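Local coordinates for protein putative oxidoreductase molybdopterin-binding subunit (Sulfolobus tokodaii, PDB 4ZOH) that probably serves as the large, molybdopterin cytosine dinucleotide-binding subunit of a molybdenum hydroxylase of the xanthine dehydrogenase and aldehyde oxidase family, at residues H189-N194 and I219-E224; F66-K71 and E225-K230; D197-E202 and L231-R236; A281-P286 and D292-N297. All coordinates share one frame; numbering follows the deposited sequence.

Overall arrangement
From the N terminus, the loop 66-71 comes first, and contact 2 closes the widest loop of the four when 225-230 packs on it, joining the hammerhead region to helix 223-235 of the cofactor-binding region. Contact 1, between 189-194 and 219-224, is nested inside that loop. Contact 3, between 197-202 and 231-236, crosses both: its first segment lies inside each loop and its second beyond the end. Contact 1 sets helix 188-199 against the loop leading into helix 223-235, and contact 3 joins the ends of the two helices. Contact 4 follows in series, a short closure of the end of strand 272-282 and the turn after it on helix 288-304, about 17 Å from contact 1 between centres.

Contact 1 of 4, residues H189-N194 and I219-E224; sequences HYLRRN and IIAHPE
Tyr190 turns the edge of its ring to the backbone carbonyl of Ile219, whose O lies in the ring plane, 3.5 Å from CE2. The phenol reaches this place because CG stands anti to the backbone N (chi1 -179°), which carries the ring off the helix toward the loop. Its CE2 also meets Ile219 CG2 at 4.1 Å, the two side chains running obliquely to one another. One face of the same ring is covered within the helix by Asn194, whose ND2 sits 3.4 Å above the plane, displaced toward the rim. That amide nitrogen gives a weak hydrogen bond to a water 3.0 Å from ND2, and the water in turn donates to Ile219 O over 2.9 Å, so helix and loop are bridged without a direct polar bond. The pairing sets helix 188-199 beside the loop leading into helix 223-235, within the molybdopterin-binding region; the Ile219 side chain is about 5 Å from the bound molybdenum. Further along, Ala221 points its methyl at the helix and sits against two residues one turn apart: Leu191 CD1 touches CB at 3.8 Å, while Asn194 ND2 flanks it. Leu191 does not start out toward the loop, but with CG opposite the backbone N (chi1 175°) its CD1 is brought round to Ala221.

Contact 2 of 4, residues F66-K71 and E225-K230; sequences FPIATK and EYALAK
Pro67 meets the Tyr226 ring obliquely, with the proline CB and CG each 4.2 Å from CD2. The second flat group near it is Phe198 of helix 188-199, whose ring meets that of Tyr226 with the planes at about 45° and whose side chain also touches Pro67. Closer still is the foot of the tyrosine: Pro67, which follows a cis peptide bond, rests its CG 3.8 Å from Tyr226 CB, and the two side chains cross at about a right angle. The phenol end is held by another part of the chain, since Tyr226 OH is hydrogen-bonded to Asp289. With this contact a loop of the hammerhead region, 66-71, is laid against helix 223-235, a buried, apolar seam between the hammerhead and molybdopterin-binding regions. One residue on in each segment, Ile68 reaches Ala227. Its CG1 is anti to the carbonyl carbon (chi1 -52°) and chi2, at -66°, folds CD1 round, so that CG1 and CD1 both lie 3.9 Å from Ala227 CB and the methyl is gripped by two carbons of one branch. Phe36 of strand 32-38 packs against both Ile68 and Ala227.

Contact 3 of 4, residues D197-E202 and L231-R236; sequences DFLGFE and LALMLR
Leu199 and Leu233 mark the nearest approach of the two backbones, yet their CA atoms remain 9.3 Å apart, so the gap is spanned by side chains alone. Both segments contain a helix ending. In 197-202 the helix runs through Leu199, and Gly200 leaves it with positive phi (78°), after which Phe201 is extended; in 231-236 the helix lasts to Leu235, and Arg236 likewise departs with positive phi. Arg236 folds back, its NE giving a weak hydrogen bond to Leu233 O over 2.8 Å.

Across the gap, Leu233 does the work for its segment. Its CG lies anti to the carbonyl carbon, which directs the isobutyl fork at Leu199 and Phe201 together. One prong, CD1, is 4.1 Å from Phe201 CE2, and the other, CD2, is at the same distance from CZ, so both methyls lie against the CE2-CZ side of the ring, on the same side of its plane, and approach it obliquely. The two side chains run past each other in opposite directions. Leu233 CD1 also meets Leu199 CD2 at 4.3 Å, a looser touch. The Phe201 ring has Leu199 O at its edge, in plane. No hydrogen bond joins the segments, and all three touching residues are partly exposed, with Phe174 of strand 170-174 beside Leu233.

Arg236 O accepts a hydrogen bond from Lys19 NZ of the second subunit, another copy of this protein. This is plain apolar helix-end packing, closing the surface end of the pair formed by helices 188-199 and 223-235 in the molybdopterin-binding region.

Contact 4 of 4, residues A281-P286 and D292-N297; sequences ANLGAP and DDESGN
Leu283 and Glu294 make the close part of this contact: CD2 of the leucine is 3.4 Å from CG of the glutamate and 3.7 Å from its CB. The aliphatic stem of Glu294 thus serves as an apolar surface, with Leu283 crossing it obliquely. CG of the glutamate stands anti to the backbone N (chi1 -174°), while a bend at chi2 (62°) turns the carboxylate away from the line of the stem. There OE1 accepts a hydrogen bond from Asn297 ND2 at 2.9 Å, the donor lying above the carboxylate plane, and OE2 forms a salt bridge with Lys258 of strand 254-266. The buried carboxylate is therefore gripped through both oxygens. With the carboxylate and CG gone, as in an alanine here, Lys258 would probably lose its charged mate, Asn297 ND2 an acceptor, and Leu283 CD2 its closest neighbour across the contact.

The packing slackens at Ser295, whose backbone N is 4.0 Å from Leu283 CD2 and whose side chain stays farther off; Tyr130 of strand 129-138 touches both Leu283 and Ser295. Asp292 and Gly296, on this helix, are exposed to solvent. At the strand end, Asn282 OD1 accepts from Gly284 N at 2.8 Å with an N-H...O angle of 153°, an Asx turn at the end of the strand.

Strand 272-282, helix 288-304 and strand 313-321 form a beta-alpha-beta unit of the molybdopterin-binding region, and this contact packs the first half of its crossover helix against the residue just after the first strand.

Contact 1 of 4, residues H189-N194 and I219-E224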
loop_
_atom_site.group_PDB
_atom_site.type_symbol
_atom_site.label_atom_id
_atom_site.label_comp_id
_atom_site.label_asym_id
_atom_site.label_seq_id
_atom_site.Cartn_x
_atom_site.Cartn_y
_atom_site.Cartn_z
ATOM N N HIS A 189 16.547 -9.569 4.305
ATOM C CA HIS A 189 17.869 -9.278 3.793
ATOM C C HIS A 189 18.437 -10.483 3.071
ATOM O O HIS A 189 19.047 -10.306 2.006
ATOM C CB HIS A 189 18.765 -8.796 4.936
ATOM C CG HIS A 189 18.093 -7.783 5.817
ATOM N ND1 HIS A 189 18.016 -6.443 5.481
ATOM C CD2 HIS A 189 17.468 -7.909 7.020
ATOM C CE1 HIS A 189 17.373 -5.787 6.445
ATOM N NE2 HIS A 189 17.036 -6.648 7.391
ATOM N N TYR A 190 18.154 -11.680 3.592
ATOM C CA TYR A 190 18.560 -12.934 2.961
ATOM C C TYR A 190 17.771 -13.243 1.678
ATOM O O TYR A 190 18.353 -13.578 0.642
ATOM C CB TYR A 190 18.495 -14.109 3.948
ATOM C CG TYR A 190 18.932 -15.419 3.368
ATOM C CD1 TYR A 190 20.233 -15.589 2.843
ATOM C CD2 TYR A 190 18.064 -16.499 3.376
ATOM C CE1 TYR A 190 20.619 -16.820 2.298
ATOM C CE2 TYR A 190 18.427 -17.729 2.849
ATOM C CZ TYR A 190 19.711 -17.881 2.330
ATOM O OH TYR A 190 19.994 -19.105 1.812
ATOM N N LEU A 191 16.454 -13.050 1.721
ATOM C CA LEU A 191 15.658 -13.114 0.505
ATOM C C LEU A 191 16.170 -12.067 -0.541
ATOM O O LEU A 191 16.267 -12.358 -1.702
ATOM C CB LEU A 191 14.153 -13.006 0.786
ATOM C CG LEU A 191 13.231 -12.940 -0.429
ATOM C CD1 LEU A 191 13.405 -14.325 -1.120
ATOM C CD2 LEU A 191 11.790 -12.804 0.030
ATOM N N ARG A 192 16.512 -10.870 -0.119
ATOM C CA ARG A 192 17.036 -9.958 -1.086
ATOM C C ARG A 192 18.333 -10.508 -1.785
ATOM O O ARG A 192 18.444 -10.450 -3.017
ATOM C CB ARG A 192 17.358 -8.635 -0.446
ATOM C CG ARG A 192 17.743 -7.619 -1.496
ATOM C CD ARG A 192 18.176 -6.315 -0.875
ATOM N NE ARG A 192 19.066 -5.682 -1.842
ATOM C CZ ARG A 192 20.384 -5.931 -1.927
ATOM N NH1 ARG A 192 20.985 -6.769 -1.057
ATOM N NH2 ARG A 192 21.110 -5.333 -2.902
ATOM N N ARG A 193 19.272 -11.034 -0.988
ATOM C CA ARG A 193 20.469 -11.632 -1.536
ATOM C C ARG A 193 20.122 -12.758 -2.505
ATOM O O ARG A 193 20.736 -12.855 -3.552
ATOM C CB ARG A 193 21.392 -12.100 -0.461
ATOM C CG ARG A 193 22.191 -10.992 0.147
ATOM C CD ARG A 193 23.224 -11.546 1.138
ATOM N NE ARG A 193 22.604 -12.175 2.340
ATOM C CZ ARG A 193 22.169 -11.504 3.429
ATOM N NH1 ARG A 193 22.192 -10.176 3.493
ATOM N NH2 ARG A 193 21.689 -12.172 4.467
ATOM N N ASN A 194 19.134 -13.579 -2.183
ATOM C CA ASN A 194 18.728 -14.643 -3.069
ATOM C C ASN A 194 18.170 -14.074 -4.380
ATOM O O ASN A 194 18.462 -14.579 -5.458
ATOM C CB ASN A 194 17.736 -15.585 -2.411
ATOM C CG ASN A 194 18.378 -16.429 -1.311
ATOM O OD1 ASN A 194 19.589 -16.648 -1.348
ATOM N ND2 ASN A 194 17.563 -16.896 -0.300
ATOM N N ILE A 219 12.812 -20.016 5.452
ATOM C CA ILE A 219 14.213 -19.588 5.317
ATOM C C ILE A 219 14.613 -19.435 3.833
ATOM O O ILE A 219 15.063 -18.366 3.402
ATOM C CB ILE A 219 15.191 -20.592 5.964
ATOM C CG1 ILE A 219 14.875 -20.755 7.457
ATOM C CG2 ILE A 219 16.651 -20.126 5.703
ATOM C CD1 ILE A 219 15.810 -21.806 8.132
ATOM N N ILE A 220 14.391 -20.510 3.065
ATOM C CA ILE A 220 14.830 -20.538 1.686
ATOM C C ILE A 220 13.909 -19.653 0.853
ATOM O O ILE A 220 12.765 -19.345 1.278
ATOM C CB ILE A 220 14.815 -22.000 1.138
ATOM C CG1 ILE A 220 13.387 -22.585 1.007
ATOM C CG2 ILE A 220 15.729 -22.857 2.010
ATOM C CD1 ILE A 220 13.368 -23.946 0.316
ATOM N N ALA A 221 14.401 -19.232 -0.314
ATOM C CA ALA A 221 13.495 -18.708 -1.361
ATOM C C ALA A 221 12.949 -19.900 -2.069
ATOM O O ALA A 221 13.716 -20.765 -2.502
ATOM C CB ALA A 221 14.250 -17.805 -2.349
ATOM N N HIS A 222 11.649 -19.933 -2.199
ATOM C CA HIS A 222 11.006 -20.967 -2.837
ATOM C C HIS A 222 10.946 -20.816 -4.360
ATOM O O HIS A 222 11.004 -19.701 -4.837
ATOM C CB HIS A 222 9.593 -21.030 -2.293
ATOM C CG HIS A 222 9.559 -21.611 -0.920
ATOM N ND1 HIS A 222 9.328 -22.945 -0.697
ATOM C CD2 HIS A 222 9.813 -21.060 0.290
ATOM C CE1 HIS A 222 9.377 -23.198 0.601
ATOM N NE2 HIS A 222 9.691 -22.072 1.222
ATOM N N PRO A 223 10.717 -21.919 -5.090
ATOM C CA PRO A 223 10.603 -21.700 -6.569
ATOM C C PRO A 223 9.603 -20.600 -6.956
ATOM O O PRO A 223 9.926 -19.773 -7.828
ATOM C CB PRO A 223 10.140 -23.068 -7.117
ATOM C CG PRO A 223 10.533 -24.086 -6.055
ATOM C CD PRO A 223 10.387 -23.321 -4.713
ATOM N N GLU A 224 8.451 -20.550 -6.276
ATOM C CA GLU A 224 7.431 -19.547 -6.569
ATOM C C GLU A 224 7.930 -18.111 -6.335
ATOM O O GLU A 224 7.548 -17.170 -7.062
ATOM C CB GLU A 224 6.178 -19.791 -5.717
ATOM C CG GLU A 224 5.476 -21.102 -5.966
ATOM C CD GLU A 224 5.975 -22.185 -5.028
ATOM O OE1 GLU A 224 7.151 -22.263 -4.805
ATOM O OE2 GLU A 224 5.186 -22.980 -4.542
HETATM O O HOH W 1 15.010 -16.410 1.270
#

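Contact 2 of 4, residues F66-K71 and E225-K230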
loop_
_atom_site.group_PDB
_atom_site.type_symbol
_atom_site.label_atom_id
_atom_site.label_comp_id
_atom_site.label_asym_id
_atom_site.label_seq_id
_atom_site.Cartn_x
_atom_site.Cartn_y
_atom_site.Cartn_z
ATOM N N PHE A 66 15.100 -26.026 -12.566
ATOM C CA PHE A 66 14.957 -25.420 -11.197
ATOM C C PHE A 66 15.316 -23.960 -11.398
ATOM O O PHE A 66 16.276 -23.695 -12.146
ATOM C CB PHE A 66 15.896 -26.094 -10.170
ATOM C CG PHE A 66 15.550 -27.563 -9.927
ATOM C CD1 PHE A 66 14.553 -27.943 -8.964
ATOM C CD2 PHE A 66 16.175 -28.597 -10.702
ATOM C CE1 PHE A 66 14.201 -29.291 -8.803
ATOM C CE2 PHE A 66 15.816 -29.955 -10.535
ATOM C CZ PHE A 66 14.826 -30.306 -9.592
ATOM N N PRO A 67 14.585 -23.014 -10.757
ATOM C CA PRO A 67 13.476 -23.304 -9.788
ATOM C C PRO A 67 12.220 -23.918 -10.372
ATOM O O PRO A 67 11.517 -24.704 -9.669
ATOM C CB PRO A 67 13.118 -21.913 -9.221
ATOM C CG PRO A 67 13.806 -20.903 -10.115
ATOM C CD PRO A 67 15.058 -21.632 -10.640
ATOM N N ILE A 68 11.889 -23.562 -11.616
ATOM C CA ILE A 68 10.658 -24.099 -12.253
ATOM C C ILE A 68 11.058 -25.226 -13.254
ATOM O O ILE A 68 12.056 -25.070 -13.952
ATOM C CB ILE A 68 9.846 -23.016 -12.953
ATOM C CG1 ILE A 68 9.557 -21.811 -12.009
ATOM C CG2 ILE A 68 8.513 -23.602 -13.528
ATOM C CD1 ILE A 68 8.611 -22.111 -10.766
ATOM N N ALA A 69 10.321 -26.349 -13.305
ATOM C CA ALA A 69 10.688 -27.411 -14.220
ATOM C C ALA A 69 10.292 -26.933 -15.595
ATOM O O ALA A 69 9.189 -26.326 -15.758
ATOM C CB ALA A 69 9.989 -28.689 -13.902
ATOM N N THR A 70 11.196 -27.192 -16.562
ATOM C CA THR A 70 10.989 -26.883 -18.032
ATOM C C THR A 70 10.793 -28.118 -18.904
ATOM O O THR A 70 9.771 -28.226 -19.554
ATOM C CB THR A 70 12.149 -26.080 -18.609
ATOM O OG1 THR A 70 13.353 -26.768 -18.301
ATOM C CG2 THR A 70 12.233 -24.715 -17.986
ATOM N N LYS A 71 11.739 -29.071 -18.871
ATOM C CA LYS A 71 11.609 -30.412 -19.560
ATOM C C LYS A 71 11.259 -31.584 -18.665
ATOM O O LYS A 71 10.658 -32.589 -19.133
ATOM C CB LYS A 71 12.912 -30.846 -20.215
ATOM C CG LYS A 71 13.955 -29.792 -20.428
ATOM C CD LYS A 71 13.832 -29.212 -21.811
ATOM C CE LYS A 71 15.180 -28.626 -22.205
ATOM N NZ LYS A 71 14.902 -27.589 -23.228
ATOM N N GLU A 225 8.790 -17.926 -5.345
ATOM C CA GLU A 225 9.272 -16.591 -5.109
ATOM C C GLU A 225 10.223 -16.107 -6.221
ATOM O O GLU A 225 10.123 -14.978 -6.696
ATOM C CB GLU A 225 9.965 -16.482 -3.725
ATOM C CG GLU A 225 9.000 -16.443 -2.498
ATOM C CD GLU A 225 9.782 -16.691 -1.204
ATOM O OE1 GLU A 225 10.157 -17.825 -0.962
ATOM O OE2 GLU A 225 10.052 -15.789 -0.419
ATOM N N TYR A 226 11.209 -16.930 -6.557
ATOM C CA TYR A 226 12.070 -16.638 -7.775
ATOM C C TYR A 226 11.249 -16.362 -9.033
ATOM O O TYR A 226 11.495 -15.378 -9.729
ATOM C CB TYR A 226 13.029 -17.804 -8.037
ATOM C CG TYR A 226 14.130 -17.957 -7.005
ATOM C CD1 TYR A 226 14.985 -16.901 -6.717
ATOM C CD2 TYR A 226 14.298 -19.169 -6.329
ATOM C CE1 TYR A 226 16.037 -17.026 -5.860
ATOM C CE2 TYR A 226 15.356 -19.329 -5.467
ATOM C CZ TYR A 226 16.228 -18.255 -5.262
ATOM O OH TYR A 226 17.252 -18.393 -4.389
ATOM N N ALA A 227 10.264 -17.190 -9.283
ATOM C CA ALA A 227 9.429 -17.023 -10.468
ATOM C C ALA A 227 8.604 -15.745 -10.430
ATOM O O ALA A 227 8.511 -15.012 -11.442
ATOM C CB ALA A 227 8.536 -18.232 -10.699
ATOM N N LEU A 228 8.026 -15.441 -9.266
ATOM C CA LEU A 228 7.169 -14.252 -9.154
ATOM C C LEU A 228 8.016 -13.015 -9.427
ATOM O O LEU A 228 7.612 -12.077 -10.113
ATOM C CB LEU A 228 6.560 -14.159 -7.723
ATOM C CG LEU A 228 5.476 -13.094 -7.634
ATOM C CD1 LEU A 228 4.229 -13.534 -8.427
ATOM C CD2 LEU A 228 5.138 -12.849 -6.136
ATOM N N ALA A 229 9.226 -13.048 -8.889
ATOM C CA ALA A 229 10.096 -11.938 -8.992
ATOM C C ALA A 229 10.538 -11.678 -10.473
ATOM O O ALA A 229 10.552 -10.531 -10.950
ATOM C CB ALA A 229 11.252 -12.176 -8.122
ATOM N N LYS A 230 10.848 -12.757 -11.165
ATOM C CA LYS A 230 11.263 -12.722 -12.526
ATOM C C LYS A 230 10.063 -12.284 -13.412
ATOM O O LYS A 230 10.211 -11.452 -14.251
ATOM C CB LYS A 230 11.719 -14.137 -12.920
ATOM C CG LYS A 230 11.891 -14.302 -14.435
ATOM C CD LYS A 230 13.216 -13.630 -14.797
ATOM C CE LYS A 230 13.991 -14.449 -15.841
ATOM N NZ LYS A 230 14.438 -13.414 -16.788
#

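Contact 3 of 4, residues D197-E202 and L231-R236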
loop_
_atom_site.group_PDB
_atom_site.type_symbol
_atom_site.label_atom_id
_atom_site.label_comp_id
_atom_site.label_asym_id
_atom_site.label_seq_id
_atom_site.Cartn_x
_atom_site.Cartn_y
_atom_site.Cartn_z
ATOM N N ASP A 197 21.042 -12.516 -6.557
ATOM C CA ASP A 197 21.803 -13.601 -7.148
ATOM C C ASP A 197 20.995 -14.183 -8.320
ATOM O O ASP A 197 21.561 -14.434 -9.378
ATOM C CB ASP A 197 22.157 -14.770 -6.214
ATOM C CG ASP A 197 23.120 -14.408 -5.131
ATOM O OD1 ASP A 197 23.802 -13.344 -5.151
ATOM O OD2 ASP A 197 23.216 -15.238 -4.204
ATOM N N PHE A 198 19.702 -14.375 -8.165
ATOM C CA PHE A 198 18.979 -15.041 -9.242
ATOM C C PHE A 198 18.691 -14.132 -10.446
ATOM O O PHE A 198 18.703 -14.595 -11.587
ATOM C CB PHE A 198 17.705 -15.651 -8.714
ATOM C CG PHE A 198 16.826 -16.277 -9.762
ATOM C CD1 PHE A 198 17.163 -17.514 -10.344
ATOM C CD2 PHE A 198 15.667 -15.675 -10.144
ATOM C CE1 PHE A 198 16.337 -18.097 -11.291
ATOM C CE2 PHE A 198 14.800 -16.285 -11.080
ATOM C CZ PHE A 198 15.169 -17.472 -11.680
ATOM N N LEU A 199 18.467 -12.848 -10.205
ATOM C CA LEU A 199 18.028 -11.945 -11.236
ATOM C C LEU A 199 19.170 -11.144 -11.816
ATOM O O LEU A 199 18.999 -10.567 -12.852
ATOM C CB LEU A 199 16.931 -11.007 -10.718
ATOM C CG LEU A 199 15.649 -11.698 -10.159
ATOM C CD1 LEU A 199 14.667 -10.665 -9.598
ATOM C CD2 LEU A 199 14.902 -12.456 -11.208
ATOM N N GLY A 200 20.315 -11.105 -11.149
ATOM C CA GLY A 200 21.490 -10.438 -11.705
ATOM C C GLY A 200 21.471 -8.923 -11.595
ATOM O O GLY A 200 22.100 -8.243 -12.418
ATOM N N PHE A 201 20.735 -8.369 -10.630
ATOM C CA PHE A 201 20.893 -6.947 -10.350
ATOM C C PHE A 201 20.594 -6.607 -8.875
ATOM O O PHE A 201 19.917 -7.378 -8.161
ATOM C CB PHE A 201 20.077 -6.085 -11.352
ATOM C CG PHE A 201 18.597 -6.033 -11.049
ATOM C CD1 PHE A 201 18.017 -4.860 -10.623
ATOM C CD2 PHE A 201 17.813 -7.176 -11.151
ATOM C CE1 PHE A 201 16.675 -4.811 -10.315
ATOM C CE2 PHE A 201 16.461 -7.137 -10.847
ATOM C CZ PHE A 201 15.901 -5.950 -10.411
ATOM N N GLU A 202 21.086 -5.444 -8.446
ATOM C CA GLU A 202 21.199 -5.115 -7.045
ATOM C C GLU A 202 20.000 -4.261 -6.572
ATOM O O GLU A 202 19.801 -4.092 -5.362
ATOM C CB GLU A 202 22.513 -4.420 -6.800
ATOM C CG GLU A 202 22.602 -3.016 -7.429
ATOM C CD GLU A 202 23.897 -2.348 -7.037
ATOM O OE1 GLU A 202 24.739 -3.044 -6.428
ATOM O OE2 GLU A 202 24.073 -1.134 -7.261
ATOM N N LEU A 231 8.898 -12.876 -13.226
ATOM C CA LEU A 231 7.705 -12.349 -13.842
ATOM C C LEU A 231 7.405 -10.860 -13.634
ATOM O O LEU A 231 6.924 -10.193 -14.587
ATOM C CB LEU A 231 6.490 -13.174 -13.488
ATOM C CG LEU A 231 6.494 -14.601 -14.039
ATOM C CD1 LEU A 231 5.373 -15.367 -13.384
ATOM C CD2 LEU A 231 6.343 -14.612 -15.564
ATOM N N ALA A 232 7.713 -10.330 -12.425
ATOM C CA ALA A 232 7.408 -8.942 -12.156
ATOM C C ALA A 232 8.257 -8.051 -13.054
ATOM O O ALA A 232 7.733 -7.035 -13.493
ATOM C CB ALA A 232 7.600 -8.562 -10.674
ATOM N N LEU A 233 9.538 -8.398 -13.289
ATOM C CA LEU A 233 10.378 -7.673 -14.270
ATOM C C LEU A 233 9.758 -7.573 -15.670
ATOM O O LEU A 233 9.839 -6.553 -16.337
ATOM C CB LEU A 233 11.796 -8.258 -14.401
ATOM C CG LEU A 233 12.538 -8.539 -13.097
ATOM C CD1 LEU A 233 13.940 -8.936 -13.457
ATOM C CD2 LEU A 233 12.497 -7.392 -12.124
ATOM N N MET A 234 9.104 -8.639 -16.062
ATOM C CA MET A 234 8.519 -8.738 -17.361
ATOM C C MET A 234 7.160 -8.030 -17.443
ATOM O O MET A 234 6.912 -7.310 -18.381
ATOM C CB MET A 234 8.372 -10.230 -17.713
ATOM C CG MET A 234 8.504 -10.516 -19.182
ATOM S SD MET A 234 7.732 -12.074 -19.572
ATOM C CE MET A 234 6.540 -11.417 -20.755
ATOM N N LEU A 235 6.252 -8.327 -16.531
ATOM C CA LEU A 235 4.893 -7.839 -16.636
ATOM C C LEU A 235 4.666 -6.366 -16.243
ATOM O O LEU A 235 3.711 -5.770 -16.717
ATOM C CB LEU A 235 3.954 -8.728 -15.829
ATOM C CG LEU A 235 3.551 -9.932 -16.672
ATOM C CD1 LEU A 235 4.190 -11.178 -16.177
ATOM C CD2 LEU A 235 2.035 -10.117 -16.630
ATOM N N ARG A 236 5.483 -5.783 -15.362
ATOM C CA ARG A 236 5.282 -4.349 -14.983
ATOM C C ARG A 236 3.954 -3.979 -14.271
ATOM O O ARG A 236 3.565 -2.790 -14.298
ATOM C CB ARG A 236 5.446 -3.405 -16.211
ATOM C CG ARG A 236 6.707 -3.608 -17.051
ATOM C CD ARG A 236 7.943 -3.851 -16.242
ATOM N NE ARG A 236 9.099 -3.970 -17.154
ATOM C CZ ARG A 236 9.897 -2.963 -17.516
ATOM N NH1 ARG A 236 9.673 -1.719 -17.081
ATOM N NH2 ARG A 236 10.934 -3.200 -18.284
#

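Contact 4 of 4, residues A281-P286 and D292-N297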
loop_
_atom_site.group_PDB
_atom_site.type_symbol
_atom_site.label_atom_id
_atom_site.label_comp_id
_atom_site.label_asym_id
_atom_site.label_seq_id
_atom_site.Cartn_x
_atom_site.Cartn_y
_atom_site.Cartn_z
ATOM N N ALA A 281 19.309 -39.933 5.358
ATOM C CA ALA A 281 18.439 -38.724 5.322
ATOM C C ALA A 281 17.837 -38.501 3.951
ATOM O O ALA A 281 18.517 -38.680 2.939
ATOM C CB ALA A 281 19.214 -37.513 5.781
ATOM N N ASN A 282 16.523 -38.261 3.899
ATOM C CA ASN A 282 15.805 -38.082 2.661
ATOM C C ASN A 282 15.711 -36.572 2.257
ATOM O O ASN A 282 14.951 -35.799 2.869
ATOM C CB ASN A 282 14.439 -38.739 2.774
ATOM C CG ASN A 282 13.711 -38.778 1.458
ATOM O OD1 ASN A 282 14.049 -38.033 0.580
ATOM N ND2 ASN A 282 12.664 -39.579 1.354
ATOM N N LEU A 283 16.530 -36.146 1.297
ATOM C CA LEU A 283 16.437 -34.773 0.775
ATOM C C LEU A 283 15.281 -34.464 -0.125
ATOM O O LEU A 283 15.043 -33.274 -0.427
ATOM C CB LEU A 283 17.687 -34.387 0.057
ATOM C CG LEU A 283 18.954 -34.388 0.874
ATOM C CD1 LEU A 283 20.122 -33.923 0.023
ATOM C CD2 LEU A 283 18.880 -33.572 2.164
ATOM N N GLY A 284 14.548 -35.494 -0.554
ATOM C CA GLY A 284 13.543 -35.346 -1.626
ATOM C C GLY A 284 14.241 -34.775 -2.903
ATOM O O GLY A 284 15.426 -34.958 -3.074
ATOM N N ALA A 285 13.518 -34.065 -3.773
ATOM C CA ALA A 285 14.026 -33.690 -5.146
ATOM C C ALA A 285 15.177 -32.695 -5.163
ATOM O O ALA A 285 15.403 -31.951 -4.181
ATOM C CB ALA A 285 12.876 -33.234 -6.056
ATOM N N PRO A 286 16.006 -32.727 -6.231
ATOM C CA PRO A 286 17.124 -31.794 -6.163
ATOM C C PRO A 286 16.688 -30.306 -6.411
ATOM O O PRO A 286 16.743 -29.865 -7.504
ATOM C CB PRO A 286 18.078 -32.275 -7.283
ATOM C CG PRO A 286 17.235 -33.175 -8.156
ATOM C CD PRO A 286 16.023 -33.602 -7.423
ATOM N N ASP A 292 20.649 -27.534 -0.044
ATOM C CA ASP A 292 21.704 -26.941 0.714
ATOM C C ASP A 292 21.282 -26.735 2.248
ATOM O O ASP A 292 22.109 -26.895 3.146
ATOM C CB ASP A 292 22.030 -25.595 0.057
ATOM C CG ASP A 292 23.038 -24.776 0.859
ATOM O OD1 ASP A 292 24.180 -25.251 1.169
ATOM O OD2 ASP A 292 22.677 -23.627 1.197
ATOM N N ASP A 293 20.039 -26.294 2.483
ATOM C CA ASP A 293 19.441 -26.075 3.828
ATOM C C ASP A 293 19.463 -27.391 4.589
ATOM O O ASP A 293 20.125 -27.511 5.607
ATOM C CB ASP A 293 17.968 -25.640 3.612
ATOM C CG ASP A 293 17.219 -25.353 4.925
ATOM O OD1 ASP A 293 17.896 -25.087 5.937
ATOM O OD2 ASP A 293 15.965 -25.407 4.894
ATOM N N GLU A 294 18.801 -28.391 4.025
ATOM C CA GLU A 294 18.680 -29.688 4.638
ATOM C C GLU A 294 19.965 -30.500 4.780
ATOM O O GLU A 294 20.159 -31.190 5.796
ATOM C CB GLU A 294 17.648 -30.554 3.956
ATOM C CG GLU A 294 17.465 -31.858 4.725
ATOM C CD GLU A 294 16.936 -31.688 6.177
ATOM O OE1 GLU A 294 16.648 -30.557 6.626
ATOM O OE2 GLU A 294 16.839 -32.706 6.858
ATOM N N SER A 295 20.836 -30.450 3.769
ATOM C CA SER A 295 22.107 -31.122 3.914
ATOM C C SER A 295 22.954 -30.588 5.118
ATOM O O SER A 295 23.626 -31.381 5.792
ATOM C CB SER A 295 22.892 -31.072 2.586
ATOM O OG SER A 295 24.292 -31.114 2.793
ATOM N N GLY A 296 22.972 -29.273 5.363
ATOM C CA GLY A 296 23.632 -28.764 6.590
ATOM C C GLY A 296 22.998 -29.397 7.854
ATOM O O GLY A 296 23.696 -29.677 8.861
ATOM N N ASN A 297 21.680 -29.602 7.784
ATOM C CA ASN A 297 20.891 -30.240 8.886
ATOM C C ASN A 297 21.264 -31.732 9.131
ATOM O O ASN A 297 21.276 -32.192 10.289
ATOM C CB ASN A 297 19.382 -30.121 8.600
ATOM C CG ASN A 297 18.906 -28.683 8.654
ATOM O OD1 ASN A 297 19.635 -27.807 9.064
ATOM N ND2 ASN A 297 17.677 -28.449 8.290
#